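Succinate-semialdehyde dehydrogenase (NAD(P)(+)) (Marinobacter aquaeolei, PDB 3RH9) probably oxidises succinate semialdehyde to succinate with NAD(P)+ as hydride acceptor. Local coordinates at residues G463-G466 with F472-V475; S125-H130 with A171-C176; K241-T246 with K251-E256; T151-P156 with G162-K167; A53-G58 with K225-L230. One frame throughout, in Å; residues are numbered along the deposited sequence.

Contact 1 (G463-G466 with F472-V475)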
# COMPACT_ATOMS: atom_id res chain seq x y z
N GLY A 463 -3.42 -3.09 2.94
CA GLY A 463 -2.71 -4.31 2.61
C GLY A 463 -3.44 -5.55 3.06
O GLY A 463 -4.46 -5.48 3.76
N ARG A 464 -2.91 -6.70 2.66
CA ARG A 464 -3.52 -8.00 2.93
C ARG A 464 -2.50 -8.97 3.48
O ARG A 464 -1.35 -8.98 3.04
CB ARG A 464 -4.10 -8.59 1.64
CG ARG A 464 -5.31 -7.84 1.08
CD ARG A 464 -6.48 -7.81 2.06
NE ARG A 464 -7.59 -7.09 1.47
CZ ARG A 464 -7.85 -5.80 1.66
NH1 ARG A 464 -7.09 -5.05 2.47
NH2 ARG A 464 -8.88 -5.25 1.04
N GLU A 465 -2.92 -9.79 4.43
CA GLU A 465 -2.08 -10.87 4.93
C GLU A 465 -2.75 -12.17 4.54
O GLU A 465 -3.97 -12.25 4.47
CB GLU A 465 -1.94 -10.78 6.45
CG GLU A 465 -1.21 -9.54 6.92
CD GLU A 465 -1.04 -9.47 8.44
OE1 GLU A 465 -1.96 -9.95 9.15
OE2 GLU A 465 -0.01 -8.91 8.91
N GLY A 466 -1.94 -13.19 4.28
CA GLY A 466 -2.45 -14.49 3.88
C GLY A 466 -2.68 -14.60 2.38
O GLY A 466 -2.75 -13.59 1.67
N PHE A 472 3.25 -11.24 -1.07
CA PHE A 472 3.86 -10.09 -1.75
C PHE A 472 3.96 -8.82 -0.90
O PHE A 472 4.33 -7.77 -1.41
CB PHE A 472 3.14 -9.78 -3.07
CG PHE A 472 3.51 -10.70 -4.19
CD1 PHE A 472 2.90 -11.92 -4.32
CD2 PHE A 472 4.49 -10.34 -5.10
CE1 PHE A 472 3.26 -12.78 -5.33
CE2 PHE A 472 4.85 -11.19 -6.12
CZ PHE A 472 4.24 -12.41 -6.23
N GLU A 473 3.63 -8.91 0.37
CA GLU A 473 3.66 -7.74 1.23
C GLU A 473 5.08 -7.22 1.45
O GLU A 473 5.34 -6.03 1.31
CB GLU A 473 3.01 -8.04 2.57
CG GLU A 473 1.49 -8.14 2.53
CD GLU A 473 0.82 -6.82 2.86
OE1 GLU A 473 1.13 -5.79 2.18
OE2 GLU A 473 -0.00 -6.81 3.81
N PHE A 474 5.99 -8.13 1.79
CA PHE A 474 7.34 -7.72 2.14
C PHE A 474 8.35 -7.69 1.00
O PHE A 474 9.55 -7.80 1.23
CB PHE A 474 7.87 -8.59 3.27
CG PHE A 474 7.06 -8.46 4.51
CD1 PHE A 474 6.05 -9.37 4.78
CD2 PHE A 474 7.26 -7.40 5.38
CE1 PHE A 474 5.29 -9.25 5.92
CE2 PHE A 474 6.50 -7.27 6.51
CZ PHE A 474 5.51 -8.20 6.78
N VAL A 475 7.88 -7.52 -0.23
CA VAL A 475 8.80 -7.39 -1.35
C VAL A 475 8.59 -6.10 -2.14
O VAL A 475 7.49 -5.54 -2.15
CB VAL A 475 8.70 -8.60 -2.28
CG1 VAL A 475 9.30 -9.80 -1.61
CG2 VAL A 475 7.24 -8.86 -2.65
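Glu473 extends its side chain across to the backbone of Gly463 and Arg464, joining the two loops that flank the short helix 467-471 in the aldehyde dehydrogenase fold. This is the return from strand 461-462, at the edge of the Rossmann-type sheet, to strand 475-482, and it illustrates how one long side chain can bridge two main chains that stay apart: the nearest CA atoms, those of Gly463 and Glu473, are 7.4 Å from each other. The Glu473 chain leaves its backbone with CG anti to the carbonyl carbon and then bends sharply at chi2 (-93°), which brings the carboxylate alongside the Gly463-Arg464 peptide. Its OE2 stands 3.1 Å from Arg464 N and 3.7 Å from Gly463 C. Gly463 presents backbone alone to Glu473. Arg464 turns its own side chain away from Glu473, toward Glu476 of the second subunit, with which it forms a salt bridge. Glu465, the third residue to meet Glu473, offers its CG, 4.3 Å from Glu473 OE2, while its carboxylate, paired with Lys167, lies close to the side chain of Glu256, the predicted active-site residue. The guanidinium of Arg464 also folds back on its own segment: NH1 donates to Gly463 O at 3.0 Å, and Gly463 O lies close to the guanidinium plane, whereas NH1 stands well above the carbonyl plane.

Contact 2 (S125-H130 with A171-C176)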
# COMPACT_ATOMS: atom_id res chain seq x y z
N SER A 125 7.35 -20.13 -3.92
CA SER A 125 7.79 -20.04 -5.32
C SER A 125 7.10 -18.91 -6.05
O SER A 125 7.54 -18.48 -7.12
CB SER A 125 7.58 -21.36 -6.06
OG SER A 125 8.76 -22.15 -5.98
N ALA A 126 6.02 -18.42 -5.46
CA ALA A 126 5.26 -17.31 -6.00
C ALA A 126 6.11 -16.04 -6.20
O ALA A 126 5.78 -15.21 -7.04
CB ALA A 126 4.07 -17.02 -5.11
N LEU A 127 7.20 -15.91 -5.44
CA LEU A 127 8.04 -14.70 -5.49
C LEU A 127 9.19 -14.82 -6.48
O LEU A 127 10.10 -13.98 -6.51
CB LEU A 127 8.58 -14.36 -4.10
CG LEU A 127 7.51 -14.01 -3.07
CD1 LEU A 127 8.07 -13.96 -1.65
CD2 LEU A 127 6.83 -12.71 -3.45
N ASP A 128 9.16 -15.87 -7.30
CA ASP A 128 10.19 -16.06 -8.33
C ASP A 128 10.13 -14.93 -9.34
O ASP A 128 9.04 -14.54 -9.76
CB ASP A 128 9.98 -17.40 -9.05
CG ASP A 128 10.44 -18.59 -8.22
OD1 ASP A 128 11.07 -18.38 -7.16
OD2 ASP A 128 10.18 -19.74 -8.65
N SER A 129 11.28 -14.41 -9.74
CA SER A 129 11.27 -13.43 -10.81
C SER A 129 10.67 -14.04 -12.09
O SER A 129 10.67 -15.26 -12.27
CB SER A 129 12.67 -12.89 -11.08
OG SER A 129 13.49 -13.89 -11.64
N HIS A 130 10.14 -13.21 -12.96
CA HIS A 130 9.55 -13.71 -14.19
C HIS A 130 9.75 -12.76 -15.37
O HIS A 130 9.76 -11.53 -15.22
CB HIS A 130 8.07 -14.02 -13.99
CG HIS A 130 7.21 -12.80 -13.85
ND1 HIS A 130 6.37 -12.36 -14.85
CD2 HIS A 130 7.03 -11.95 -12.80
CE1 HIS A 130 5.73 -11.28 -14.44
NE2 HIS A 130 6.11 -11.00 -13.20
N ALA A 171 7.36 -12.40 5.68
CA ALA A 171 8.63 -11.70 5.69
C ALA A 171 9.85 -12.62 5.47
O ALA A 171 10.82 -12.22 4.81
CB ALA A 171 8.77 -10.90 6.99
N LEU A 172 9.83 -13.84 6.01
CA LEU A 172 10.90 -14.80 5.73
C LEU A 172 10.83 -15.26 4.28
O LEU A 172 11.83 -15.25 3.58
CB LEU A 172 10.88 -16.00 6.69
CG LEU A 172 11.14 -15.73 8.18
CD1 LEU A 172 10.64 -16.87 9.02
CD2 LEU A 172 12.59 -15.45 8.48
N ALA A 173 9.66 -15.65 3.83
CA ALA A 173 9.52 -16.06 2.43
C ALA A 173 10.15 -15.02 1.51
O ALA A 173 10.65 -15.36 0.43
CB ALA A 173 8.05 -16.30 2.07
N ALA A 174 10.13 -13.76 1.95
CA ALA A 174 10.64 -12.62 1.17
C ALA A 174 12.15 -12.39 1.33
O ALA A 174 12.78 -11.69 0.53
CB ALA A 174 9.87 -11.37 1.54
N GLY A 175 12.72 -12.97 2.38
CA GLY A 175 14.11 -12.74 2.70
C GLY A 175 14.30 -11.47 3.51
O GLY A 175 15.37 -10.88 3.50
N CYS A 176 13.25 -11.05 4.22
CA CYS A 176 13.30 -9.82 5.01
C CYS A 176 13.66 -10.07 6.45
O CYS A 176 12.89 -10.68 7.17
CB CYS A 176 11.95 -9.08 4.96
SG CYS A 176 11.73 -8.14 3.45
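Leu127 meets the last turn of helix 162-174 through a single methyl, CD1, which comes up against Ala173 and Ala174. The apolar part of the contact is small: Leu127 CD1 lies 4.4 Å from Ala173 CB and 4.5 Å from Ala174 CB, so the methyl sits across two successive alanines. The leucine's CB points from its 3-10 turn toward the helix. The same methyl also touches main chain, 3.6 Å from Ala173 O and 4.0 Å from Ala174 CA; that carbonyl oxygen has its polar partner in Arg73, which donates to it from helix 70-86.

Backbone hydrogen bonding shapes both partners. The helix finishes in a Schellman motif, with Gly175 at positive phi: Cys176 N binds Ala171 O at 2.8 Å, and Gly175 N binds Leu172 O. On the other side, Asp128 N closes the 3-10 turn onto Ser125 O at 3.1 Å, just after helix 103-123 has ended. A 3-10 turn and a helix C-terminus are set against each other in the Rossmann-type alpha/beta domain, by packing alone. Leu127 and Ala174 both also touch Val475, and Leu127 reaches Phe472 as well.

Contact 3 (K241-T246 with K251-E256)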
# COMPACT_ATOMS: atom_id res chain seq x y z
N LYS A 241 -1.12 7.17 13.80
CA LYS A 241 0.06 7.90 14.24
C LYS A 241 1.26 7.39 13.48
O LYS A 241 2.16 8.16 13.13
CB LYS A 241 0.26 7.75 15.74
CG LYS A 241 1.11 8.87 16.34
CD LYS A 241 1.73 8.46 17.68
CE LYS A 241 2.31 9.65 18.41
NZ LYS A 241 3.24 10.41 17.55
N LEU A 242 1.27 6.09 13.22
CA LEU A 242 2.35 5.51 12.43
C LEU A 242 2.37 6.11 11.05
O LEU A 242 3.45 6.36 10.49
CB LEU A 242 2.17 4.00 12.29
CG LEU A 242 2.55 3.16 13.49
CD1 LEU A 242 2.63 1.69 13.04
CD2 LEU A 242 3.87 3.66 14.07
N ILE A 243 1.19 6.31 10.48
CA ILE A 243 1.12 6.81 9.12
C ILE A 243 1.77 8.17 9.10
O ILE A 243 2.64 8.43 8.28
CB ILE A 243 -0.34 6.88 8.61
CG1 ILE A 243 -1.00 5.51 8.65
CG2 ILE A 243 -0.40 7.45 7.20
CD1 ILE A 243 -2.43 5.54 8.23
N VAL A 244 1.36 9.03 10.02
CA VAL A 244 1.91 10.37 10.13
C VAL A 244 3.41 10.34 10.40
O VAL A 244 4.17 11.07 9.77
CB VAL A 244 1.20 11.15 11.26
CG1 VAL A 244 2.01 12.42 11.66
CG2 VAL A 244 -0.23 11.48 10.86
N ASP A 245 3.83 9.52 11.34
CA ASP A 245 5.23 9.51 11.76
C ASP A 245 6.16 8.88 10.74
O ASP A 245 7.37 8.97 10.89
CB ASP A 245 5.39 8.83 13.12
CG ASP A 245 4.89 9.69 14.27
OD1 ASP A 245 4.87 10.94 14.14
OD2 ASP A 245 4.50 9.12 15.31
N THR A 246 5.62 8.23 9.71
CA THR A 246 6.50 7.66 8.69
C THR A 246 6.33 8.31 7.34
O THR A 246 6.87 7.82 6.35
CB THR A 246 6.30 6.15 8.50
OG1 THR A 246 4.91 5.88 8.31
CG2 THR A 246 6.84 5.36 9.69
N LYS A 251 7.31 5.59 4.17
CA LYS A 251 7.54 4.19 4.43
C LYS A 251 6.41 3.33 3.89
O LYS A 251 5.24 3.70 3.91
CB LYS A 251 7.72 3.95 5.93
CG LYS A 251 9.13 4.13 6.45
CD LYS A 251 9.35 3.26 7.69
CE LYS A 251 10.12 3.98 8.79
NZ LYS A 251 11.56 3.87 8.67
N LYS A 252 6.76 2.15 3.41
CA LYS A 252 5.77 1.16 3.07
C LYS A 252 5.12 0.61 4.36
O LYS A 252 5.81 0.17 5.26
CB LYS A 252 6.42 0.04 2.26
CG LYS A 252 5.50 -1.10 1.94
CD LYS A 252 6.00 -1.90 0.74
CE LYS A 252 4.99 -2.95 0.37
NZ LYS A 252 5.43 -3.74 -0.77
N LEU A 253 3.80 0.67 4.44
CA LEU A 253 3.08 0.16 5.62
C LEU A 253 2.05 -0.92 5.29
O LEU A 253 1.34 -0.83 4.30
CB LEU A 253 2.38 1.29 6.37
CG LEU A 253 3.19 2.55 6.71
CD1 LEU A 253 2.25 3.68 7.18
CD2 LEU A 253 4.25 2.23 7.75
N ALA A 254 1.99 -1.95 6.12
CA ALA A 254 0.84 -2.85 6.13
C ALA A 254 0.12 -2.62 7.44
O ALA A 254 0.74 -2.66 8.50
CB ALA A 254 1.25 -4.31 5.99
N LEU A 255 -1.19 -2.37 7.36
CA LEU A 255 -1.96 -1.97 8.53
C LEU A 255 -3.21 -2.80 8.68
O LEU A 255 -4.09 -2.82 7.80
CB LEU A 255 -2.34 -0.49 8.45
CG LEU A 255 -1.23 0.55 8.43
CD1 LEU A 255 -1.82 1.95 8.43
CD2 LEU A 255 -0.32 0.35 9.61
N GLU A 256 -3.29 -3.51 9.80
CA GLU A 256 -4.50 -4.21 10.14
C GLU A 256 -5.01 -3.60 11.44
O GLU A 256 -4.48 -3.88 12.51
CB GLU A 256 -4.23 -5.70 10.29
CG GLU A 256 -5.47 -6.53 10.06
CD GLU A 256 -5.24 -8.00 10.37
OE1 GLU A 256 -5.82 -8.49 11.39
OE2 GLU A 256 -4.48 -8.65 9.61
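Lys251 lays the aliphatic length of its side chain against Thr246, at the turn where helix 236-245 gives way to strand 252-256. Followed outward, its CB packs 3.7 Å from Thr246 CB, and CG stays beside that same atom. The chain then crosses the threonine at roughly a right angle, CD lying 3.8 Å and CE 3.7 Å from Thr246 CG2. Bends at chi3 and chi4 carry the tip away from the helix, and NZ donates to Val227 O beyond it. The turn itself is closed by Lys251 N, which binds Thr246 O at 3.1 Å in a nearly straight bond (171°).

The unit is the second half of a beta-alpha-beta crossover, 229-233 to 236-245 to 252-256, with helix and strand almost exactly antiparallel. Farther along, leucines of the strand pack on the helix. Leu253 CD1 lies 4.0 Å from Ile243 CG1, and Leu255 CD1 meets Ile243 CD1 at 3.6 Å. Ile243 also packs on Ile243 of the second subunit, so this layer continues into the dimer interface. Thr246 OG1 faces the Leu253 methyls, yet donates to Leu242 O at 2.7 Å. The hydroxyl is thereby satisfied within its own helix end, which probably allows a polar residue to sit in an apolar layer against the strand that carries Glu256, the predicted active-site residue.

Contact 4 (T151-P156 with G162-K167)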
# COMPACT_ATOMS: atom_id res chain seq x y z
N THR A 151 12.34 -5.12 8.20
CA THR A 151 11.00 -4.68 8.59
C THR A 151 10.78 -4.69 10.09
O THR A 151 11.40 -5.45 10.80
CB THR A 151 9.91 -5.53 7.91
OG1 THR A 151 10.09 -6.91 8.27
CG2 THR A 151 10.03 -5.41 6.42
N GLY A 152 9.89 -3.84 10.55
CA GLY A 152 9.46 -3.87 11.93
C GLY A 152 8.10 -4.52 12.01
O GLY A 152 7.14 -4.04 11.41
N LEU A 153 8.02 -5.62 12.73
CA LEU A 153 6.76 -6.33 12.92
C LEU A 153 6.15 -6.00 14.30
O LEU A 153 6.71 -6.39 15.35
CB LEU A 153 6.99 -7.84 12.78
CG LEU A 153 7.68 -8.30 11.49
CD1 LEU A 153 7.43 -9.76 11.26
CD2 LEU A 153 7.16 -7.51 10.33
N ILE A 154 5.02 -5.30 14.30
CA ILE A 154 4.38 -4.85 15.54
C ILE A 154 3.01 -5.48 15.73
O ILE A 154 2.11 -5.31 14.88
CB ILE A 154 4.27 -3.32 15.58
CG1 ILE A 154 5.53 -2.70 15.01
CG2 ILE A 154 4.03 -2.83 16.99
CD1 ILE A 154 5.53 -1.19 15.10
N VAL A 155 2.83 -6.19 16.84
CA VAL A 155 1.61 -6.98 17.06
C VAL A 155 0.94 -6.64 18.39
O VAL A 155 1.59 -6.15 19.30
CB VAL A 155 1.89 -8.50 16.96
CG1 VAL A 155 2.48 -8.84 15.58
CG2 VAL A 155 2.80 -8.95 18.08
N PRO A 156 -0.39 -6.88 18.49
CA PRO A 156 -1.16 -6.56 19.68
C PRO A 156 -1.21 -7.76 20.60
O PRO A 156 -0.60 -8.78 20.31
CB PRO A 156 -2.57 -6.30 19.13
CG PRO A 156 -2.55 -6.69 17.71
CD PRO A 156 -1.28 -7.43 17.45
N GLY A 162 -0.77 -15.83 16.96
CA GLY A 162 -1.37 -15.81 15.63
C GLY A 162 -0.95 -14.63 14.77
O GLY A 162 -0.56 -14.80 13.61
N MSE A 163 -1.04 -13.42 15.33
CA MSE A 163 -0.65 -12.22 14.61
C MSE A 163 0.75 -12.35 14.04
O MSE A 163 0.94 -12.34 12.82
CB MSE A 163 -0.72 -10.98 15.51
CG MSE A 163 -2.12 -10.57 15.88
SE MSE A 163 -3.33 -10.73 14.35
CE MSE A 163 -4.95 -10.03 15.23
N ILE A 164 1.74 -12.48 14.91
CA ILE A 164 3.12 -12.51 14.47
C ILE A 164 3.34 -13.55 13.37
O ILE A 164 4.15 -13.35 12.48
CB ILE A 164 4.08 -12.76 15.63
CG1 ILE A 164 5.51 -12.43 15.20
CG2 ILE A 164 3.96 -14.20 16.09
CD1 ILE A 164 5.65 -11.09 14.47
N ALA A 165 2.59 -14.65 13.43
CA ALA A 165 2.76 -15.75 12.48
C ALA A 165 2.41 -15.33 11.06
O ALA A 165 3.07 -15.75 10.11
CB ALA A 165 1.92 -16.95 12.89
N LYS A 166 1.38 -14.50 10.94
CA LYS A 166 0.96 -13.97 9.64
C LYS A 166 2.07 -13.10 9.06
O LYS A 166 2.33 -13.13 7.86
CB LYS A 166 -0.32 -13.12 9.76
CG LYS A 166 -1.55 -13.85 10.30
CD LYS A 166 -2.67 -12.85 10.60
CE LYS A 166 -4.00 -13.54 10.88
NZ LYS A 166 -5.16 -12.57 11.01
N LYS A 167 2.71 -12.31 9.90
CA LYS A 167 3.67 -11.35 9.39
C LYS A 167 5.01 -11.98 9.08
O LYS A 167 5.66 -11.64 8.10
CB LYS A 167 3.84 -10.18 10.37
CG LYS A 167 2.58 -9.42 10.68
CD LYS A 167 2.88 -8.16 11.49
CE LYS A 167 1.59 -7.46 11.89
NZ LYS A 167 0.81 -7.04 10.70
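Lys167 NZ is gripped by three oxygens, Glu465 OE2 in a salt bridge and the hydroxyls of Ser231 and Thr233 in hydrogen bonds, after its chain has run across the end of strand 151-154. The stem does the packing. Its CB lies 3.7 Å from Leu153 CD1, the two side chains lying alongside with opposite directions, and CE passes 3.7 Å from Ile154 O and 4.0 Å from Val155 CG1. The chain is extended until the last torsion, where chi4 (-61°) turns the ammonium toward its oxygens.

Around this lysine, strand 151-154 and helix 162-174 form the first half of a beta-alpha-beta crossover in the Rossmann-type sheet. Their axes are 9.0 Å apart and run nearly antiparallel, at 157°. Ile164 lies crosswise to Leu153, its CD1 3.9 Å from Leu153 CD1, and the same methyl comes near Val155. One residue nearer the helix start, Val155 CG1 rests 3.9 Å from the CB of Met163, a selenomethionine in this crystal. Pro156 then meets that residue at about a right angle, CD against CG at 3.6 Å, just past the end of the strand.

The far end of the selenomethionine side chain comes within about 4 Å of the side chain of Glu256, the predicted active-site residue, so this packing borders the probable catalytic centre. Lys167 serves both kinds of chemistry at once: three oxygen partners fix its tip in place while the apolar stem packs on the strand.

Contact 5 (A53-G58 with K225-L230)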
# COMPACT_ATOMS: atom_id res chain seq x y z
N ALA A 53 20.26 -1.54 17.82
CA ALA A 53 21.07 -2.74 17.64
C ALA A 53 20.29 -3.80 16.87
O ALA A 53 20.80 -4.41 15.93
CB ALA A 53 21.53 -3.31 18.97
N ALA A 54 19.04 -4.01 17.29
CA ALA A 54 18.14 -4.92 16.60
C ALA A 54 18.17 -4.68 15.10
O ALA A 54 18.27 -5.62 14.31
CB ALA A 54 16.72 -4.77 17.12
N VAL A 55 18.06 -3.40 14.71
CA VAL A 55 18.03 -3.01 13.31
C VAL A 55 19.38 -3.27 12.64
O VAL A 55 19.44 -3.82 11.55
CB VAL A 55 17.61 -1.55 13.13
CG1 VAL A 55 17.58 -1.19 11.66
CG2 VAL A 55 16.24 -1.31 13.73
N GLU A 56 20.47 -2.88 13.30
CA GLU A 56 21.79 -3.10 12.74
C GLU A 56 22.01 -4.58 12.47
O GLU A 56 22.61 -4.95 11.45
CB GLU A 56 22.89 -2.56 13.65
CG GLU A 56 22.79 -1.07 13.91
CD GLU A 56 23.64 -0.61 15.12
OE1 GLU A 56 24.02 -1.47 15.97
OE2 GLU A 56 23.91 0.61 15.22
N ALA A 57 21.50 -5.43 13.36
CA ALA A 57 21.65 -6.87 13.20
C ALA A 57 20.89 -7.31 11.97
O ALA A 57 21.43 -8.03 11.12
CB ALA A 57 21.11 -7.59 14.41
N GLY A 58 19.65 -6.87 11.88
CA GLY A 58 18.81 -7.21 10.77
C GLY A 58 19.42 -6.76 9.47
O GLY A 58 19.38 -7.48 8.47
N LYS A 225 16.24 4.73 8.85
CA LYS A 225 16.31 4.63 7.40
C LYS A 225 16.58 3.22 6.88
O LYS A 225 16.48 2.98 5.68
CB LYS A 225 17.38 5.57 6.85
CG LYS A 225 16.96 7.05 6.84
CD LYS A 225 18.15 7.97 6.47
CE LYS A 225 17.74 9.43 6.41
NZ LYS A 225 18.84 10.27 5.85
N ASP A 226 16.93 2.30 7.76
CA ASP A 226 17.10 0.92 7.32
C ASP A 226 15.86 0.08 7.58
O ASP A 226 15.86 -1.12 7.31
CB ASP A 226 18.32 0.27 7.96
CG ASP A 226 19.60 0.87 7.46
OD1 ASP A 226 19.55 1.57 6.41
OD2 ASP A 226 20.65 0.66 8.11
N VAL A 227 14.81 0.70 8.11
CA VAL A 227 13.53 0.02 8.24
C VAL A 227 12.53 0.56 7.23
O VAL A 227 11.70 1.38 7.56
CB VAL A 227 12.96 0.10 9.65
CG1 VAL A 227 11.71 -0.72 9.75
CG2 VAL A 227 13.97 -0.42 10.62
N PRO A 228 12.62 0.10 5.98
CA PRO A 228 11.81 0.61 4.88
C PRO A 228 10.33 0.28 5.03
O PRO A 228 9.50 0.96 4.45
CB PRO A 228 12.36 -0.12 3.66
CG PRO A 228 13.67 -0.65 4.09
CD PRO A 228 13.55 -0.94 5.52
N MSE A 229 10.02 -0.76 5.78
CA MSE A 229 8.64 -1.18 5.91
C MSE A 229 8.23 -1.54 7.33
O MSE A 229 8.97 -2.19 8.06
CB MSE A 229 8.35 -2.36 4.99
CG MSE A 229 7.15 -3.15 5.42
SE MSE A 229 6.36 -4.09 3.92
CE MSE A 229 4.60 -4.47 4.70
N LEU A 230 7.02 -1.13 7.68
CA LEU A 230 6.42 -1.48 8.95
C LEU A 230 5.15 -2.29 8.74
O LEU A 230 4.29 -1.90 7.96
CB LEU A 230 6.09 -0.22 9.72
CG LEU A 230 7.14 0.25 10.72
CD1 LEU A 230 8.36 0.77 9.99
CD2 LEU A 230 6.54 1.31 11.60
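Val55, on helix 48-61, packs both of its methyls against the loop that leads into strand 229-233, and apolar contact accounts for the whole meeting of the two segments. Val55 CG1 lies 3.8 Å from Val227 CG2, and Val55 CG2 is 4.0 Å from that same methyl, so the single valine branch from the loop stands against the fork of the other valine. The two side chains meet at about a right angle. In both valines CG1 is the branch anti to the backbone N; in Val227 this leaves CG2, beside the N, as the branch that faces the helix.

A second apolar touch comes from an acidic residue. Asp226 contributes only its CB, 4.0 Å from Val55 CG1, and points that CB toward the helix. No hydrogen bond or salt bridge crosses between the segments.

Backbone bonding is confined to each side. The helix keeps its regular spacing, with Ala57 N on Ala53 O at 2.9 Å and Gly58 N on Ala54 O at 3.1 Å. The loop is held by the sheet beyond it: Pro228 pairs through its backbone with Lys252, and Met229 with Gly152, which places strand 229-233 between strands 252-256 and 151-154.

Val55 also touches His224 and Val179, the latter on strand 178-181, so the N-terminal helix reaches two parts of the Rossmann-type domain at once. A join made of aliphatic groups, without polar bonds across it, depends on shape and burial rather than on direction, and it attaches helix 48-61 to the sheet at a place far from the predicted active site.

Along the chain, contact 5 opens first with helix 48-61 and closes at strand 229-233; contacts 2 and 4 fall within that span, contact 4 inside contact 2, and contacts 3 and 1 follow in turn. Contacts 3, 4 and 5 reach one sheet, in which strand 229-233 lies between 151-154 and 252-256, and their centres are about 14 to 15 Å apart. Contacts 2 and 4 use opposite ends of helix 162-174, with centres about 18 Å apart. Contact 1 touches all the others. Through Glu465 it brings the late chain to contacts 3 and 4, where Glu256, the predicted active-site residue, lies among segments distant in sequence.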